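Local coordinates for protein putative alpha-N-acetylgalactosaminidase (Bacillus halodurans C-125, PDB 3CC1) that probably acts as a glycoside hydrolase, removing terminal alpha-linked N-acetylgalactosamine from glycans or glycoconjugates, at residues E197-K200 and M201-A205; S132-T135 and A136-A140. All coordinates share one frame; numbering follows the deposited sequence.

How the interactions relate
Both interactions are local, each lying within one continuous run of chain, yet one follows a helix and the other starts one. Interaction 1 runs along most of helix 196-208, a barrel helix with one side buried against neighbouring elements and another carrying charged side chains and a bridging water. Interaction 2 sits at the start of the short helix 136-139, farther from the centre of the chain. Four regular i to i+4 backbone bonds set the side chains of the first; the second has one backbone bond, one carboxylate-to-backbone bond and two waters. Their centres are about 17 Å apart, and they do not touch, although helix 162-175 meets side chains of both.

Interaction 1: E197-K200 and M201-A205; sequences EEIK and MIQRA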
loop_
_atom_site.group_PDB
_atom_site.type_symbol
_atom_site.label_atom_id
_atom_site.label_comp_id
_atom_site.label_asym_id
_atom_site.label_seq_id
_atom_site.Cartn_x
_atom_site.Cartn_y
_atom_site.Cartn_z
ATOM N N GLU A 197 -23.532 -19.072 -11.143
ATOM C CA GLU A 197 -24.543 -19.966 -11.733
ATOM C C GLU A 197 -25.111 -19.420 -13.048
ATOM O O GLU A 197 -25.435 -20.182 -13.945
ATOM C CB GLU A 197 -25.670 -20.256 -10.744
ATOM C CG GLU A 197 -25.231 -21.119 -9.564
ATOM C CD GLU A 197 -24.622 -22.466 -10.021
ATOM O OE1 GLU A 197 -25.126 -23.078 -10.997
ATOM O OE2 GLU A 197 -23.622 -22.911 -9.410
ATOM N N GLU A 198 -25.204 -18.097 -13.151
ATOM C CA GLU A 198 -25.660 -17.450 -14.368
ATOM C C GLU A 198 -24.598 -17.646 -15.458
ATOM O O GLU A 198 -24.927 -17.920 -16.615
ATOM C CB GLU A 198 -25.958 -15.963 -14.127
ATOM C CG GLU A 198 -26.825 -15.353 -15.186
ATOM C CD GLU A 198 -27.424 -13.965 -14.850
ATOM O OE1 GLU A 198 -27.103 -13.360 -13.804
ATOM O OE2 GLU A 198 -28.227 -13.481 -15.685
ATOM N N ILE A 199 -23.319 -17.578 -15.069
ATOM C CA ILE A 199 -22.210 -17.899 -16.002
ATOM C C ILE A 199 -22.305 -19.309 -16.553
ATOM O O ILE A 199 -22.083 -19.528 -17.730
ATOM C CB ILE A 199 -20.785 -17.727 -15.349
ATOM C CG1 ILE A 199 -20.465 -16.221 -15.162
ATOM C CG2 ILE A 199 -19.687 -18.435 -16.205
ATOM C CD1 ILE A 199 -19.362 -15.993 -14.135
ATOM N N LYS A 200 -22.610 -20.265 -15.699
ATOM C CA LYS A 200 -22.704 -21.656 -16.150
ATOM C C LYS A 200 -23.788 -21.801 -17.229
ATOM O O LYS A 200 -23.599 -22.526 -18.217
ATOM C CB LYS A 200 -22.951 -22.608 -14.983
ATOM C CG LYS A 200 -21.839 -22.649 -13.912
ATOM C CD LYS A 200 -22.176 -23.735 -12.866
ATOM C CE LYS A 200 -21.253 -23.767 -11.640
ATOM N NZ LYS A 200 -21.436 -25.071 -10.871
HETATM N N MSE A 201 -24.899 -21.079 -17.072
HETATM C CA MSE A 201 -25.978 -21.128 -18.081
HETATM C C MSE A 201 -25.528 -20.544 -19.420
HETATM O O MSE A 201 -25.853 -21.084 -20.460
HETATM C CB MSE A 201 -27.219 -20.366 -17.614
HETATM C CG MSE A 201 -27.952 -21.080 -16.510
HETATM SE SE MSE A 201 -29.691 -20.311 -16.097
HETATM C CE MSE A 201 -29.209 -18.462 -15.826
ATOM N N ILE A 202 -24.803 -19.418 -19.363
ATOM C CA ILE A 202 -24.313 -18.752 -20.562
ATOM C C ILE A 202 -23.411 -19.746 -21.282
ATOM O O ILE A 202 -23.484 -19.937 -22.485
ATOM C CB ILE A 202 -23.616 -17.401 -20.244
ATOM C CG1 ILE A 202 -24.684 -16.393 -19.772
ATOM C CG2 ILE A 202 -22.813 -16.899 -21.468
ATOM C CD1 ILE A 202 -24.164 -15.175 -18.987
ATOM N N GLN A 203 -22.595 -20.431 -20.510
ATOM C CA GLN A 203 -21.614 -21.349 -21.081
ATOM C C GLN A 203 -22.291 -22.522 -21.782
ATOM O O GLN A 203 -21.926 -22.911 -22.901
ATOM C CB GLN A 203 -20.624 -21.814 -20.018
ATOM C CG GLN A 203 -19.627 -20.726 -19.620
ATOM C CD GLN A 203 -18.756 -21.130 -18.442
ATOM O OE1 GLN A 203 -19.197 -21.852 -17.556
ATOM N NE2 GLN A 203 -17.510 -20.660 -18.433
ATOM N N ARG A 204 -23.319 -23.051 -21.137
ATOM C CA ARG A 204 -24.101 -24.127 -21.710
ATOM C C ARG A 204 -24.838 -23.701 -22.970
ATOM O O ARG A 204 -24.953 -24.479 -23.919
ATOM C CB ARG A 204 -25.091 -24.669 -20.681
ATOM C CG ARG A 204 -24.394 -25.440 -19.611
ATOM C CD ARG A 204 -25.360 -26.270 -18.812
ATOM N NE ARG A 204 -26.006 -25.456 -17.798
ATOM C CZ ARG A 204 -25.619 -25.420 -16.529
ATOM N NH1 ARG A 204 -24.592 -26.152 -16.128
ATOM N NH2 ARG A 204 -26.253 -24.639 -15.665
ATOM N N ALA A 205 -25.333 -22.460 -22.960
ATOM C CA ALA A 205 -26.088 -21.893 -24.081
ATOM C C ALA A 205 -25.208 -21.719 -25.297
ATOM O O ALA A 205 -25.564 -22.127 -26.395
ATOM C CB ALA A 205 -26.737 -20.534 -23.684
HETATM O O HOH W 1 -26.575 -22.771 -13.475
#
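Helix 196-208 connects strands 180-184 and 214-216 in a beta-alpha-beta unit of the TIM-barrel-like domain, and here its successive turns sort side chains between a buried and an outer side. Four i to i+4 backbone bonds bind 197-200 to 201-205, among them Q203 N to I199 O at 3.0 Å and R204 N to K200 O. I199 and Q203 lie side by side and point the same way: chi1 of -72° puts I199 CG1 beside the backbone N and leaves CG2 anti to it, 3.6 Å from Q203 CD. Shortening Q203 to an alanine is likely to leave I199 CG2 without its amide neighbour and to strip part of the contact with L215 of strand 214-216. On the buried side, the selenomethionine M201 bends at its last torsion, bringing CE to 4.0 Å from E198 CG and packing against A162 and Y166. E198 OE1 has a salt bridge to R116 and OE2 bonds Y166 OH and V155 N, which would offset the cost of burying the carboxylate. On the exposed side K200 NZ and E197 OE2 form a salt bridge at 3.4 Å, its hydrogen bond weak. A bend at chi3 (-82°) brings the R204 guanidinium over K200 O, which lies 3.8 Å from its plane and toward its rim, while NE bonds to Q163. One water donates to both E197 O and E197 OE1, at 2.9 Å each, and weakly accepts from R204 NH2.

Interaction 2: S132-T135 and A136-A140; sequences STKT and AREIA
E138 reaches back over T135 and K134 to supply one half of a capping box at the start of the short helix 136-139, whose A136 and I139 pack on I118 of strand 118-119. Its CB lies 3.4 Å from T135 O, the same oxygen that accepts the backbone bond from E138 N at 2.8 Å; the bond is bent, at 139°, and its donor stands well above the carbonyl plane, off the lone pairs. CG, anti to the carbonyl carbon (chi1 -65°), passes 3.4 Å from T135 OG1, and in the extended chain CD lies 3.6 Å from the same hydroxyl oxygen. Beyond it E138 OE1 accepts from T135 N at 2.9 Å through its anti lone pair. The reciprocal half of the box does not form: T135 OG1 is not bonded to E138 N and is hydrogen-bonded to N126 OD1. K134 crosses the glutamate at about a right angle, its bent chain placing CD 3.6 Å from E138 OE1. That oxygen also receives a water that donates to T133 O, so the loop before the helix is tied to the carboxylate twice. K134 NZ and E138 OE2 are not in direct contact; a second water bridges them, accepting from NZ at 2.9 Å and donating to OE2 at 3.1 Å.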
loop_
_atom_site.group_PDB
_atom_site.type_symbol
_atom_site.label_atom_id
_atom_site.label_comp_id
_atom_site.label_asym_id
_atom_site.label_seq_id
_atom_site.Cartn_x
_atom_site.Cartn_y
_atom_site.Cartn_z
ATOM N N SER A 132 -39.739 -22.336 -24.150
ATOM C CA SER A 132 -40.030 -22.585 -22.760
ATOM C C SER A 132 -41.526 -22.570 -22.580
ATOM O O SER A 132 -42.259 -22.386 -23.523
ATOM C CB SER A 132 -39.400 -21.481 -21.902
ATOM O OG SER A 132 -39.656 -21.690 -20.545
ATOM N N THR A 133 -41.965 -22.700 -21.348
ATOM C CA THR A 133 -43.344 -22.474 -21.024
ATOM C C THR A 133 -43.462 -21.273 -20.090
ATOM O O THR A 133 -44.467 -21.071 -19.427
ATOM C CB THR A 133 -43.952 -23.735 -20.373
ATOM O OG1 THR A 133 -43.318 -23.979 -19.108
ATOM C CG2 THR A 133 -43.752 -24.959 -21.302
ATOM N N LYS A 134 -42.429 -20.455 -20.044
ATOM C CA LYS A 134 -42.393 -19.395 -19.047
ATOM C C LYS A 134 -42.254 -18.037 -19.699
ATOM O O LYS A 134 -42.006 -17.933 -20.875
ATOM C CB LYS A 134 -41.219 -19.648 -18.075
ATOM C CG LYS A 134 -41.275 -21.041 -17.419
ATOM C CD LYS A 134 -42.423 -21.146 -16.445
ATOM C CE LYS A 134 -42.476 -22.516 -15.804
ATOM N NZ LYS A 134 -43.673 -22.621 -14.937
ATOM N N THR A 135 -42.401 -17.002 -18.892
ATOM C CA THR A 135 -42.228 -15.635 -19.325
ATOM C C THR A 135 -41.111 -14.931 -18.572
ATOM O O THR A 135 -40.610 -15.421 -17.569
ATOM C CB THR A 135 -43.465 -14.812 -19.041
ATOM O OG1 THR A 135 -43.671 -14.748 -17.613
ATOM C CG2 THR A 135 -44.690 -15.405 -19.719
ATOM N N ALA A 136 -40.779 -13.735 -19.047
ATOM C CA ALA A 136 -39.690 -12.966 -18.493
ATOM C C ALA A 136 -39.865 -12.747 -17.007
ATOM O O ALA A 136 -38.908 -12.831 -16.243
ATOM C CB ALA A 136 -39.522 -11.603 -19.222
ATOM N N ARG A 137 -41.081 -12.463 -16.583
ATOM C CA ARG A 137 -41.324 -12.198 -15.170
ATOM C C ARG A 137 -41.083 -13.417 -14.320
ATOM O O ARG A 137 -40.792 -13.299 -13.131
ATOM C CB ARG A 137 -42.736 -11.691 -14.927
ATOM C CG ARG A 137 -42.955 -10.334 -15.535
ATOM C CD ARG A 137 -44.357 -9.809 -15.265
ATOM N NE ARG A 137 -44.482 -8.493 -15.873
ATOM C CZ ARG A 137 -45.515 -7.691 -15.695
ATOM N NH1 ARG A 137 -46.517 -8.079 -14.919
ATOM N NH2 ARG A 137 -45.541 -6.502 -16.273
ATOM N N GLU A 138 -41.203 -14.588 -14.922
ATOM C CA GLU A 138 -41.080 -15.833 -14.173
ATOM C C GLU A 138 -39.644 -16.300 -14.024
ATOM O O GLU A 138 -39.376 -17.221 -13.267
ATOM C CB GLU A 138 -41.912 -16.927 -14.827
ATOM C CG GLU A 138 -43.377 -16.606 -14.768
ATOM C CD GLU A 138 -44.264 -17.619 -15.506
ATOM O OE1 GLU A 138 -44.019 -17.947 -16.678
ATOM O OE2 GLU A 138 -45.235 -18.077 -14.888
ATOM N N ILE A 139 -38.739 -15.662 -14.759
ATOM C CA ILE A 139 -37.340 -16.048 -14.745
ATOM C C ILE A 139 -36.415 -14.926 -14.283
ATOM O O ILE A 139 -35.276 -15.201 -13.973
ATOM C CB ILE A 139 -36.849 -16.654 -16.101
ATOM C CG1 ILE A 139 -36.792 -15.598 -17.223
ATOM C CG2 ILE A 139 -37.713 -17.857 -16.496
ATOM C CD1 ILE A 139 -35.800 -15.977 -18.446
ATOM N N ALA A 140 -36.894 -13.683 -14.219
ATOM C CA ALA A 140 -36.051 -12.548 -13.853
ATOM C C ALA A 140 -35.817 -12.509 -12.356
ATOM O O ALA A 140 -36.614 -12.971 -11.536
ATOM C CB ALA A 140 -36.640 -11.189 -14.337
HETATM O O HOH W 2 -46.198 -18.759 -18.445
HETATM O O HOH W 3 -45.982 -21.022 -15.609
#